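Local coordinates for chitin oligosaccahride binding protein NagB1 (Paenibacillus sp. FPU-7, PDB 7EHP), which probably serves as an extracellular solute-binding protein that captures chitin oligosaccharides such as N,N'-diacetylchitobiose for uptake by the cell, at residues T2-V10 / R36-N47; N47-M56 / F65-Y76. All coordinates share one frame; numbering follows the deposited sequence.

Contact 1. Residues T2-V10 / R36-N47. With NAG (2-acetamido-2-deoxy-beta-D-glucopyranose), chain C; NAG (2-acetamido-2-deoxy-beta-D-glucopyranose), chain B.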
# COMPACT_ATOMS: atom_id res chain seq x y z
N THR A 2 -13.75 -22.82 -11.01
CA THR A 2 -15.17 -22.93 -10.71
C THR A 2 -15.52 -22.17 -9.42
O THR A 2 -16.61 -21.61 -9.31
CB THR A 2 -15.60 -24.39 -10.58
OG1 THR A 2 -15.20 -25.10 -11.76
CG2 THR A 2 -17.12 -24.50 -10.42
N VAL A 3 -14.60 -22.14 -8.46
CA VAL A 3 -14.61 -21.13 -7.40
C VAL A 3 -13.47 -20.16 -7.70
O VAL A 3 -12.29 -20.53 -7.61
CB VAL A 3 -14.46 -21.74 -6.00
CG1 VAL A 3 -14.07 -20.66 -5.00
CG2 VAL A 3 -15.77 -22.40 -5.56
N SER A 4 -13.82 -18.92 -8.06
CA SER A 4 -12.83 -17.96 -8.53
C SER A 4 -12.13 -17.27 -7.37
O SER A 4 -12.76 -16.89 -6.38
CB SER A 4 -13.50 -16.92 -9.43
OG SER A 4 -14.74 -16.51 -8.87
N LEU A 5 -10.81 -17.12 -7.50
CA LEU A 5 -9.98 -16.49 -6.48
C LEU A 5 -9.18 -15.41 -7.20
O LEU A 5 -8.18 -15.71 -7.84
CB LEU A 5 -9.06 -17.49 -5.79
CG LEU A 5 -8.53 -17.08 -4.40
CD1 LEU A 5 -7.86 -18.25 -3.67
CD2 LEU A 5 -7.60 -15.89 -4.45
N ARG A 6 -9.61 -14.15 -7.06
CA ARG A 6 -8.95 -13.03 -7.72
C ARG A 6 -7.83 -12.49 -6.83
O ARG A 6 -8.07 -12.13 -5.67
CB ARG A 6 -9.97 -11.93 -8.04
CG ARG A 6 -9.33 -10.58 -8.39
CD ARG A 6 -8.87 -10.53 -9.83
NE ARG A 6 -9.89 -10.98 -10.77
CZ ARG A 6 -10.99 -10.29 -11.12
NH1 ARG A 6 -11.24 -9.09 -10.61
NH2 ARG A 6 -11.83 -10.82 -11.99
N HIS A 7 -6.63 -12.42 -7.38
CA HIS A 7 -5.48 -11.92 -6.64
C HIS A 7 -4.68 -11.00 -7.56
O HIS A 7 -4.86 -10.98 -8.78
CB HIS A 7 -4.59 -13.06 -6.16
CG HIS A 7 -3.93 -13.79 -7.29
ND1 HIS A 7 -2.73 -13.38 -7.83
CD2 HIS A 7 -4.34 -14.84 -8.04
CE1 HIS A 7 -2.41 -14.17 -8.84
NE2 HIS A 7 -3.36 -15.07 -8.98
N THR A 8 -3.74 -10.26 -6.97
CA THR A 8 -2.91 -9.34 -7.73
C THR A 8 -1.45 -9.74 -7.76
O THR A 8 -0.59 -8.91 -8.11
CB THR A 8 -3.05 -7.92 -7.18
OG1 THR A 8 -2.57 -7.89 -5.83
CG2 THR A 8 -4.51 -7.48 -7.18
N GLN A 9 -1.12 -10.98 -7.39
CA GLN A 9 0.28 -11.40 -7.29
C GLN A 9 0.77 -11.88 -8.65
O GLN A 9 0.94 -13.07 -8.91
CB GLN A 9 0.45 -12.47 -6.21
CG GLN A 9 -0.04 -12.08 -4.80
CD GLN A 9 0.37 -10.67 -4.40
OE1 GLN A 9 1.55 -10.30 -4.47
NE2 GLN A 9 -0.60 -9.86 -3.99
N VAL A 10 0.98 -10.93 -9.56
CA VAL A 10 1.20 -11.29 -10.96
C VAL A 10 2.66 -11.13 -11.40
O VAL A 10 3.03 -11.72 -12.42
CB VAL A 10 0.28 -10.48 -11.90
CG1 VAL A 10 -1.18 -10.80 -11.59
CG2 VAL A 10 0.59 -8.96 -11.79
N ARG A 36 -12.89 -27.12 -7.27
CA ARG A 36 -11.86 -26.72 -8.22
C ARG A 36 -11.66 -25.21 -8.07
O ARG A 36 -12.58 -24.43 -8.33
CB ARG A 36 -12.26 -27.14 -9.63
CG ARG A 36 -12.41 -28.69 -9.69
CD ARG A 36 -12.70 -29.26 -11.06
NE ARG A 36 -13.85 -28.62 -11.69
CZ ARG A 36 -13.85 -28.14 -12.93
NH1 ARG A 36 -12.75 -28.24 -13.68
NH2 ARG A 36 -14.94 -27.56 -13.42
N VAL A 37 -10.47 -24.81 -7.60
CA VAL A 37 -10.18 -23.40 -7.36
C VAL A 37 -9.46 -22.84 -8.58
O VAL A 37 -8.52 -23.45 -9.09
CB VAL A 37 -9.33 -23.20 -6.09
CG1 VAL A 37 -8.88 -21.72 -5.97
CG2 VAL A 37 -10.14 -23.63 -4.85
N GLU A 38 -9.90 -21.68 -9.03
CA GLU A 38 -9.47 -21.12 -10.30
C GLU A 38 -8.86 -19.75 -9.95
O GLU A 38 -9.57 -18.76 -9.76
CB GLU A 38 -10.72 -21.12 -11.25
CG GLU A 38 -10.83 -20.29 -12.53
CD GLU A 38 -9.94 -20.74 -13.69
OE1 GLU A 38 -9.61 -19.88 -14.53
OE2 GLU A 38 -9.57 -21.94 -13.76
N LEU A 39 -7.54 -19.73 -9.78
CA LEU A 39 -6.82 -18.50 -9.50
C LEU A 39 -6.81 -17.62 -10.74
O LEU A 39 -6.59 -18.11 -11.85
CB LEU A 39 -5.39 -18.80 -9.07
CG LEU A 39 -5.14 -19.37 -7.68
CD1 LEU A 39 -3.68 -19.72 -7.57
CD2 LEU A 39 -5.51 -18.35 -6.61
N GLU A 40 -7.04 -16.32 -10.55
CA GLU A 40 -6.96 -15.34 -11.63
C GLU A 40 -6.18 -14.14 -11.11
O GLU A 40 -6.63 -13.46 -10.19
CB GLU A 40 -8.34 -14.92 -12.14
CG GLU A 40 -8.26 -13.80 -13.22
CD GLU A 40 -9.61 -13.21 -13.60
OE1 GLU A 40 -9.79 -12.92 -14.80
OE2 GLU A 40 -10.48 -13.01 -12.71
N GLY A 41 -5.00 -13.90 -11.68
CA GLY A 41 -4.19 -12.77 -11.30
C GLY A 41 -4.43 -11.58 -12.21
O GLY A 41 -4.39 -11.71 -13.43
N VAL A 42 -4.71 -10.44 -11.60
CA VAL A 42 -4.94 -9.20 -12.33
C VAL A 42 -4.05 -8.14 -11.69
O VAL A 42 -4.01 -8.03 -10.46
CB VAL A 42 -6.43 -8.79 -12.29
CG1 VAL A 42 -6.64 -7.42 -12.93
CG2 VAL A 42 -7.30 -9.85 -12.97
N GLU A 43 -3.33 -7.39 -12.52
CA GLU A 43 -2.44 -6.36 -12.01
C GLU A 43 -3.18 -5.45 -11.03
O GLU A 43 -4.32 -5.07 -11.27
CB GLU A 43 -1.87 -5.52 -13.15
CG GLU A 43 -0.73 -4.62 -12.68
CD GLU A 43 -0.23 -3.69 -13.79
OE1 GLU A 43 -1.05 -3.18 -14.56
OE2 GLU A 43 0.99 -3.49 -13.88
N ASP A 44 -2.48 -5.11 -9.94
CA ASP A 44 -3.05 -4.37 -8.81
C ASP A 44 -3.95 -3.20 -9.20
O ASP A 44 -5.13 -3.18 -8.83
CB ASP A 44 -1.91 -3.88 -7.89
CG ASP A 44 -0.82 -3.06 -8.62
OD1 ASP A 44 -0.99 -2.63 -9.78
OD2 ASP A 44 0.25 -2.85 -8.00
N LYS A 45 -3.41 -2.20 -9.91
CA LYS A 45 -4.20 -1.03 -10.26
C LYS A 45 -5.34 -1.39 -11.21
O LYS A 45 -6.39 -0.74 -11.19
CB LYS A 45 -3.31 0.04 -10.88
CG LYS A 45 -2.72 -0.34 -12.25
CD LYS A 45 -1.84 0.78 -12.80
CE LYS A 45 -1.60 0.58 -14.29
NZ LYS A 45 -0.82 1.69 -14.92
N VAL A 46 -5.14 -2.38 -12.08
CA VAL A 46 -6.22 -2.80 -12.96
C VAL A 46 -7.34 -3.44 -12.14
O VAL A 46 -8.52 -3.11 -12.30
CB VAL A 46 -5.70 -3.75 -14.05
CG1 VAL A 46 -6.88 -4.34 -14.83
CG2 VAL A 46 -4.71 -3.04 -14.97
N ASN A 47 -6.98 -4.37 -11.25
CA ASN A 47 -7.99 -5.01 -10.41
C ASN A 47 -8.75 -3.98 -9.59
O ASN A 47 -9.99 -3.94 -9.60
CB ASN A 47 -7.32 -6.01 -9.47
CG ASN A 47 -8.34 -6.78 -8.65
OD1 ASN A 47 -9.26 -7.35 -9.21
ND2 ASN A 47 -8.21 -6.76 -7.32
C1 NAG C . 0.29 -5.65 -2.45
C2 NAG C . -0.11 -5.01 -1.13
C3 NAG C . -0.87 -3.70 -1.38
C4 NAG C . -0.14 -2.81 -2.40
C5 NAG C . 0.36 -3.63 -3.60
C6 NAG C . 1.20 -2.86 -4.59
C7 NAG C . -0.41 -6.83 0.50
C8 NAG C . -1.40 -7.64 1.28
N2 NAG C . -0.92 -5.91 -0.32
O1 NAG C . 0.94 -6.85 -2.21
O3 NAG C . -1.07 -3.03 -0.14
O4 NAG C . -1.11 -1.91 -2.93
O5 NAG C . 1.12 -4.76 -3.17
O6 NAG C . 1.34 -3.61 -5.80
O7 NAG C . 0.81 -7.02 0.60
C1 NAG B . -1.05 -0.59 -2.40
C2 NAG B . -2.10 0.22 -3.16
C3 NAG B . -2.12 1.65 -2.64
C4 NAG B . -2.35 1.65 -1.14
C5 NAG B . -1.31 0.78 -0.44
C6 NAG B . -1.53 0.66 1.05
C7 NAG B . -2.82 -0.24 -5.46
C8 NAG B . -2.44 -0.19 -6.90
N2 NAG B . -1.88 0.19 -4.60
O3 NAG B . -3.17 2.36 -3.29
O4 NAG B . -2.26 2.97 -0.62
O5 NAG B . -1.32 -0.54 -0.99
O6 NAG B . -2.85 0.23 1.36
O7 NAG B . -3.93 -0.63 -5.09
O HOH W 1 -0.09 -6.49 -9.25

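Contact 2. Residues N47-M56 / F65-Y76. With NAG (2-acetamido-2-deoxy-beta-D-glucopyranose), chain B; NAG (2-acetamido-2-deoxy-beta-D-glucopyranose), chain C.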
# COMPACT_ATOMS: atom_id res chain seq x y z
N ASN A 47 -6.98 -4.37 -11.25
CA ASN A 47 -7.99 -5.01 -10.41
C ASN A 47 -8.75 -3.98 -9.59
O ASN A 47 -9.99 -3.94 -9.60
CB ASN A 47 -7.32 -6.01 -9.47
CG ASN A 47 -8.34 -6.78 -8.65
OD1 ASN A 47 -9.26 -7.35 -9.21
ND2 ASN A 47 -8.21 -6.76 -7.32
N ARG A 48 -8.02 -3.13 -8.86
CA ARG A 48 -8.64 -2.31 -7.83
C ARG A 48 -9.44 -1.16 -8.43
O ARG A 48 -10.54 -0.85 -7.95
CB ARG A 48 -7.58 -1.77 -6.88
CG ARG A 48 -8.20 -1.05 -5.69
CD ARG A 48 -7.16 -0.37 -4.84
NE ARG A 48 -7.77 0.32 -3.71
CZ ARG A 48 -7.11 1.13 -2.89
NH1 ARG A 48 -5.81 1.35 -3.09
NH2 ARG A 48 -7.73 1.71 -1.87
N PHE A 49 -8.92 -0.53 -9.48
CA PHE A 49 -9.47 0.72 -9.96
C PHE A 49 -10.33 0.58 -11.21
O PHE A 49 -10.99 1.56 -11.58
CB PHE A 49 -8.33 1.73 -10.23
CG PHE A 49 -7.45 1.99 -9.04
CD1 PHE A 49 -8.00 2.14 -7.78
CD2 PHE A 49 -6.08 2.09 -9.18
CE1 PHE A 49 -7.22 2.39 -6.69
CE2 PHE A 49 -5.29 2.32 -8.10
CZ PHE A 49 -5.85 2.47 -6.84
N GLU A 50 -10.34 -0.58 -11.87
CA GLU A 50 -11.18 -0.77 -13.05
C GLU A 50 -11.96 -2.08 -13.05
O GLU A 50 -13.20 -2.07 -13.09
CB GLU A 50 -10.35 -0.69 -14.33
CG GLU A 50 -9.88 0.75 -14.66
CD GLU A 50 -10.97 1.62 -15.33
OE1 GLU A 50 -11.33 2.68 -14.76
OE2 GLU A 50 -11.45 1.26 -16.43
N LYS A 51 -11.26 -3.22 -13.01
CA LYS A 51 -11.91 -4.52 -13.20
C LYS A 51 -12.92 -4.81 -12.11
O LYS A 51 -14.10 -5.06 -12.39
CB LYS A 51 -10.85 -5.63 -13.25
CG LYS A 51 -11.41 -6.99 -13.67
CD LYS A 51 -10.33 -7.82 -14.36
CE LYS A 51 -10.89 -9.10 -14.99
NZ LYS A 51 -11.75 -8.83 -16.18
N LEU A 52 -12.48 -4.81 -10.84
CA LEU A 52 -13.34 -5.17 -9.71
C LEU A 52 -14.47 -4.16 -9.49
O LEU A 52 -15.60 -4.58 -9.22
CB LEU A 52 -12.52 -5.35 -8.42
CG LEU A 52 -13.24 -5.85 -7.17
CD1 LEU A 52 -13.98 -7.15 -7.43
CD2 LEU A 52 -12.28 -6.02 -5.99
N PRO A 53 -14.22 -2.84 -9.57
CA PRO A 53 -15.37 -1.90 -9.51
C PRO A 53 -16.43 -2.20 -10.55
O PRO A 53 -17.62 -2.13 -10.25
CB PRO A 53 -14.70 -0.54 -9.76
CG PRO A 53 -13.37 -0.70 -9.15
CD PRO A 53 -12.96 -2.08 -9.64
N ALA A 54 -16.01 -2.56 -11.76
CA ALA A 54 -16.98 -2.89 -12.80
C ALA A 54 -17.78 -4.13 -12.43
O ALA A 54 -19.01 -4.13 -12.49
CB ALA A 54 -16.28 -3.08 -14.14
N GLU A 55 -17.08 -5.20 -12.03
CA GLU A 55 -17.76 -6.44 -11.63
C GLU A 55 -18.69 -6.19 -10.45
O GLU A 55 -19.78 -6.77 -10.39
CB GLU A 55 -16.73 -7.51 -11.29
CG GLU A 55 -15.83 -7.85 -12.46
CD GLU A 55 -14.59 -8.62 -12.08
OE1 GLU A 55 -14.16 -9.46 -12.89
OE2 GLU A 55 -14.03 -8.39 -10.98
N MET A 56 -18.29 -5.34 -9.51
CA MET A 56 -19.17 -5.04 -8.39
C MET A 56 -20.44 -4.34 -8.85
O MET A 56 -21.53 -4.64 -8.37
CB MET A 56 -18.43 -4.19 -7.35
CG MET A 56 -17.44 -4.97 -6.50
SD MET A 56 -18.23 -6.25 -5.48
CE MET A 56 -16.80 -6.95 -4.65
N PHE A 65 -11.67 -12.34 -3.56
CA PHE A 65 -11.03 -11.28 -4.34
C PHE A 65 -10.17 -10.36 -3.49
O PHE A 65 -10.55 -10.00 -2.37
CB PHE A 65 -12.05 -10.43 -5.10
CG PHE A 65 -13.30 -10.14 -4.33
CD1 PHE A 65 -13.35 -9.07 -3.43
CD2 PHE A 65 -14.43 -10.93 -4.50
CE1 PHE A 65 -14.51 -8.80 -2.72
CE2 PHE A 65 -15.59 -10.66 -3.79
CZ PHE A 65 -15.64 -9.61 -2.90
N ASP A 66 -9.03 -9.98 -4.04
CA ASP A 66 -8.20 -8.95 -3.44
C ASP A 66 -9.03 -7.68 -3.25
O ASP A 66 -9.58 -7.14 -4.22
CB ASP A 66 -6.99 -8.69 -4.34
CG ASP A 66 -5.98 -7.78 -3.71
OD1 ASP A 66 -6.32 -6.63 -3.38
OD2 ASP A 66 -4.83 -8.23 -3.54
N LEU A 67 -9.14 -7.22 -2.00
CA LEU A 67 -10.05 -6.13 -1.65
C LEU A 67 -9.33 -5.15 -0.73
O LEU A 67 -8.52 -5.56 0.08
CB LEU A 67 -11.30 -6.70 -0.95
CG LEU A 67 -12.28 -5.70 -0.34
CD1 LEU A 67 -13.05 -5.01 -1.45
CD2 LEU A 67 -13.21 -6.40 0.68
N PHE A 68 -9.64 -3.85 -0.87
CA PHE A 68 -9.11 -2.81 0.01
C PHE A 68 -10.18 -2.31 0.97
O PHE A 68 -11.35 -2.16 0.59
CB PHE A 68 -8.53 -1.62 -0.78
CG PHE A 68 -7.12 -1.86 -1.23
CD1 PHE A 68 -6.87 -2.68 -2.32
CD2 PHE A 68 -6.06 -1.34 -0.52
CE1 PHE A 68 -5.56 -2.94 -2.73
CE2 PHE A 68 -4.75 -1.60 -0.93
CZ PHE A 68 -4.51 -2.42 -2.04
N GLY A 69 -9.79 -2.07 2.21
CA GLY A 69 -10.68 -1.48 3.18
C GLY A 69 -10.89 0.01 2.93
O GLY A 69 -10.41 0.61 1.97
N GLY A 70 -11.66 0.60 3.83
CA GLY A 70 -12.02 2.00 3.67
C GLY A 70 -13.03 2.18 2.56
O GLY A 70 -14.01 1.42 2.44
N THR A 71 -12.75 3.16 1.70
CA THR A 71 -13.67 3.61 0.65
C THR A 71 -14.20 2.47 -0.21
O THR A 71 -15.40 2.42 -0.50
CB THR A 71 -12.95 4.64 -0.23
OG1 THR A 71 -12.74 5.83 0.53
CG2 THR A 71 -13.75 4.96 -1.46
N ASP A 72 -13.32 1.58 -0.65
CA ASP A 72 -13.75 0.51 -1.55
C ASP A 72 -14.72 -0.44 -0.85
O ASP A 72 -15.80 -0.75 -1.37
CB ASP A 72 -12.55 -0.27 -2.08
CG ASP A 72 -11.72 0.50 -3.08
OD1 ASP A 72 -12.17 1.55 -3.59
OD2 ASP A 72 -10.60 0.02 -3.37
N THR A 73 -14.34 -0.92 0.34
CA THR A 73 -15.20 -1.84 1.08
C THR A 73 -16.53 -1.18 1.41
O THR A 73 -17.60 -1.77 1.21
CB THR A 73 -14.50 -2.30 2.36
OG1 THR A 73 -13.42 -3.19 2.03
CG2 THR A 73 -15.48 -3.04 3.28
N ALA A 74 -16.49 0.07 1.90
CA ALA A 74 -17.71 0.80 2.23
C ALA A 74 -18.65 0.90 1.03
O ALA A 74 -19.87 0.78 1.18
CB ALA A 74 -17.36 2.20 2.75
N LYS A 75 -18.09 1.11 -0.16
CA LYS A 75 -18.90 1.21 -1.36
C LYS A 75 -19.56 -0.12 -1.69
O LYS A 75 -20.73 -0.16 -2.12
CB LYS A 75 -18.04 1.68 -2.54
CG LYS A 75 -18.79 1.84 -3.86
CD LYS A 75 -17.80 2.12 -4.99
CE LYS A 75 -18.49 2.59 -6.26
NZ LYS A 75 -17.50 2.84 -7.35
N TYR A 76 -18.84 -1.23 -1.54
CA TYR A 76 -19.41 -2.51 -1.94
C TYR A 76 -20.33 -3.07 -0.86
O TYR A 76 -21.31 -3.75 -1.18
CB TYR A 76 -18.30 -3.50 -2.30
CG TYR A 76 -17.33 -2.98 -3.33
CD1 TYR A 76 -17.75 -2.14 -4.36
CD2 TYR A 76 -15.98 -3.31 -3.26
CE1 TYR A 76 -16.85 -1.65 -5.31
CE2 TYR A 76 -15.07 -2.82 -4.19
CZ TYR A 76 -15.50 -2.00 -5.21
OH TYR A 76 -14.58 -1.53 -6.13
C1 NAG B . -1.05 -0.59 -2.40
C2 NAG B . -2.10 0.22 -3.16
C3 NAG B . -2.12 1.65 -2.64
C4 NAG B . -2.35 1.65 -1.14
C5 NAG B . -1.31 0.78 -0.44
C6 NAG B . -1.53 0.66 1.05
C7 NAG B . -2.82 -0.24 -5.46
C8 NAG B . -2.44 -0.19 -6.90
N2 NAG B . -1.88 0.19 -4.60
O3 NAG B . -3.17 2.36 -3.29
O4 NAG B . -2.26 2.97 -0.62
O5 NAG B . -1.32 -0.54 -0.99
O6 NAG B . -2.85 0.23 1.36
O7 NAG B . -3.93 -0.63 -5.09
C1 NAG C . 0.29 -5.65 -2.45
C2 NAG C . -0.11 -5.01 -1.13
C3 NAG C . -0.87 -3.70 -1.38
C4 NAG C . -0.14 -2.81 -2.40
C5 NAG C . 0.36 -3.63 -3.60
C6 NAG C . 1.20 -2.86 -4.59
C7 NAG C . -0.41 -6.83 0.50
C8 NAG C . -1.40 -7.64 1.28
N2 NAG C . -0.92 -5.91 -0.32
O1 NAG C . 0.94 -6.85 -2.21
O3 NAG C . -1.07 -3.03 -0.14
O4 NAG C . -1.11 -1.91 -2.93
O5 NAG C . 1.12 -4.76 -3.17
O6 NAG C . 1.34 -3.61 -5.80
O7 NAG C . 0.81 -7.02 0.60
O HOH W 2 -6.60 -4.96 -5.71
O HOH W 3 -10.42 2.05 -0.54
O HOH W 4 -11.98 -2.15 -5.96

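Contact 1. Residues T2-V10 / R36-N47
V3 to H7 pairs with V37 to G41 as two parallel strands of a beta-alpha-beta unit, and the ladder runs on through V42 N to H7 O (2.9 Å). L5 and L39 lie side by side on one face, CB of L5 3.7 Å from CD2 of L39, while R6 and E40 lie on the other. The R6 chain leaves with CG anti to the backbone N (chi1 165°) and bends at chi2 (81°) and chi3 (49°). CB rests against F65, CG passes 3.3 Å from N47 OD1, and CD sits 3.6 Å from V42 CG2. NE (2.9 Å) and NH2 (2.7 Å) both grip E40 OE2, side-on and from one face of the carboxylate. NH1 bonds N47 OD1 at 3.0 Å, nearly in line with its C=O, the amide almost perpendicular to the guanidinium. A methionine in place of R6 would probably leave E40 without its counter-charge and N47 OD1 without this donor. Beyond the strand ends, D44 OD2 accepts O6 of the chain C NAG at 2.6 Å. With E55 also salt-bridged to NH2, two carboxylates and an amide fix the rotation of the guanidinium and probably favour its positive charge.

Contact 2. Residues N47-M56 / F65-Y76
Helix 47-56, which meets the facing segment from N47 to M56, crosses strand 65-68 at 117° with axes 9.5 Å apart and runs nearly parallel to helix 71-76. The helix, the strand and the following helix are consecutive elements of an alpha/beta domain of the periplasmic-binding-protein type. A pi-type turn widens the helix at 47-51, where L52 N bonds N47 O, and a kink follows at P53. N47 ND2 makes a weak hydrogen bond to D66 O. R48 carries the sugar end of the contact. With CG anti to the backbone N (chi1 -173°) and the chain extended as far as NE, its guanidinium lies flat over one face of F68, planes 12° apart, in a cation-pi stack with CZ 3.7 Å from the F68 ring centroid. D72 steers this group from the edge: NE meets D72 OD2 at 2.9 Å in the guanidinium plane, the carboxylate turned almost perpendicular to it. NH2 forms a salt bridge with D354, and NH1 comes 2.8 Å from O3 of the chain B NAG. The rim of F68 also reaches both sugars, so the stacked pair forms part of the pocket wall. At the far end the core is apolar. M56 crosses Y76 at about a right angle, its CG centred over one face of the phenol, 3.5 Å from the Y76 ring centroid, with SD above the same face in a Met-aromatic contact; D72 O lies over the opposite face. The bend at chi2 sends M56 CE on to F65, 3.4 Å from F65 CZ. L52 CD2 packs between these clusters, against F65 and the D66 carbonyl. At the kink, P53 CG touches Y76 OH, and a water donates to R48 O at 2.8 Å while also bonding Y76 OH.

Overall arrangement
Contacts 1 and 2 follow one another along the chain, their centres about 13 Å apart, and N47 belongs to both. Helix 44-58 starts in contact 1 and carries on through contact 2, while strand 3-7 stands between its parallel neighbours 37-41 and 64-68 in one sheet. The chain thus goes from one flank of strand 3-7 to the other through this helix, a beta-alpha-beta crossover. The two contacts are tied directly by the salt bridge of R6 to E55 and by T8 OG1 hydrogen-bonding D66 OD2. Both reach the two bound NAG units, so the strand ends and the first turns of the helix together build one side of the glycan pocket.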